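Local coordinates for protein putative metal-dependent hydrolase (Bacillus subtilis, PDB 6KNS) that adopts the metallo-beta-lactamase fold, binds zinc and calcium ions, and may act as an RNase Z-like hydrolase in processing tRNA 3' ends, at residues H224-L227 with R228-A231. Residues are numbered along the deposited sequence; the frame is centred on the assembly and turned at random.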
# COMPACT_ATOMS: atom_id res chain seq x y z
N HIS A 224 20.08 -5.40 -12.07
CA HIS A 224 19.50 -6.54 -11.38
C HIS A 224 19.95 -7.88 -11.95
O HIS A 224 20.11 -8.83 -11.20
CB HIS A 224 17.96 -6.49 -11.44
CG HIS A 224 17.34 -5.55 -10.45
ND1 HIS A 224 16.01 -5.19 -10.50
CD2 HIS A 224 17.86 -4.90 -9.38
CE1 HIS A 224 15.74 -4.36 -9.50
NE2 HIS A 224 16.85 -4.18 -8.81
N ASP A 225 20.13 -7.96 -13.26
CA ASP A 225 20.65 -9.19 -13.88
C ASP A 225 22.03 -9.59 -13.36
O ASP A 225 22.37 -10.78 -13.40
CB ASP A 225 20.68 -9.06 -15.41
CG ASP A 225 19.31 -9.34 -16.06
OD1 ASP A 225 18.30 -9.46 -15.33
OD2 ASP A 225 19.25 -9.47 -17.30
N ASN A 226 22.80 -8.63 -12.85
CA ASN A 226 24.07 -8.97 -12.22
C ASN A 226 23.88 -9.81 -10.99
O ASN A 226 24.77 -10.58 -10.67
CB ASN A 226 24.91 -7.75 -11.86
CG ASN A 226 25.57 -7.12 -13.07
OD1 ASN A 226 25.68 -7.73 -14.11
ND2 ASN A 226 26.01 -5.89 -12.91
N LEU A 227 22.75 -9.66 -10.28
CA LEU A 227 22.49 -10.49 -9.09
C LEU A 227 22.38 -11.96 -9.48
O LEU A 227 22.90 -12.81 -8.81
CB LEU A 227 21.20 -10.06 -8.37
CG LEU A 227 21.16 -8.62 -7.82
CD1 LEU A 227 19.75 -8.20 -7.43
CD2 LEU A 227 22.13 -8.50 -6.66
N ARG A 228 21.69 -12.24 -10.57
CA ARG A 228 21.64 -13.57 -11.12
C ARG A 228 23.03 -14.11 -11.54
O ARG A 228 23.36 -15.26 -11.22
CB ARG A 228 20.71 -13.61 -12.32
CG ARG A 228 20.64 -14.94 -12.97
CD ARG A 228 19.73 -14.94 -14.20
NE ARG A 228 19.97 -16.19 -14.90
CZ ARG A 228 21.04 -16.46 -15.65
NH1 ARG A 228 21.99 -15.54 -15.90
NH2 ARG A 228 21.14 -17.67 -16.19
N LYS A 229 23.82 -13.31 -12.25
CA LYS A 229 25.15 -13.78 -12.67
C LYS A 229 26.07 -14.08 -11.47
O LYS A 229 26.84 -15.06 -11.45
CB LYS A 229 25.82 -12.74 -13.55
CG LYS A 229 25.16 -12.52 -14.89
CD LYS A 229 25.95 -11.51 -15.74
CE LYS A 229 25.20 -11.18 -17.01
NZ LYS A 229 25.89 -10.17 -17.80
N GLU A 230 25.99 -13.21 -10.48
CA GLU A 230 26.77 -13.36 -9.25
C GLU A 230 26.34 -14.61 -8.51
O GLU A 230 27.17 -15.36 -8.04
CB GLU A 230 26.57 -12.13 -8.34
CG GLU A 230 27.23 -10.87 -8.84
CD GLU A 230 26.59 -9.59 -8.28
OE1 GLU A 230 25.81 -9.64 -7.28
OE2 GLU A 230 26.86 -8.52 -8.85
N ALA A 231 25.02 -14.84 -8.40
CA ALA A 231 24.56 -16.04 -7.70
C ALA A 231 25.02 -17.31 -8.43
O ALA A 231 25.39 -18.30 -7.78
CB ALA A 231 23.05 -16.05 -7.51
O HOH W 1 21.84 -12.54 -15.77
O HOH W 2 26.49 -5.82 -9.70
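Three successive i+4 to i backbone hydrogen bonds define the short alpha-helix 225-231: Lys-229 N donates to Asp-225 O (3.1 Å), Glu-230 N to Asn-226 O (2.9 Å) and Ala-231 N to Leu-227 O, with N-H...O angles of 157 to 161°. Glu-230 reaches back along the helix: with CG beside its own backbone N (chi1 -72°) and an extended chain, it folds against Asn-226 O (CG 3.1 Å, CD 3.2 Å), and its carboxylate comes over the preceding turn, where OE2 lies 3.7 Å from Asn-226 CB and OE1 3.9 Å from Leu-227 CD2. A water bridges Asn-226 and Glu-230, accepting from ND2 of the former and donating to OE2 of the latter (2.9 Å). OE1 accepts from Ser-198 OG and Ala-186 N, so both carboxylate oxygens are engaged and the group's rotation is restrained. The helix is the crossover of a beta-alpha-beta unit between the parallel strands 212-216 and 238-241 of the metallo-beta-lactamase fold; buried Leu-227 and Ala-231, one turn apart, both pack on Leu-215. A second water accepts a hydrogen bond from Arg-228 NH1 and donates one to Asp-225 O (3.0 Å), giving that carbonyl a second donor beside Lys-229 N. Arg-228 also touches Ile-241, and its NE bonds weakly to Val-239 O.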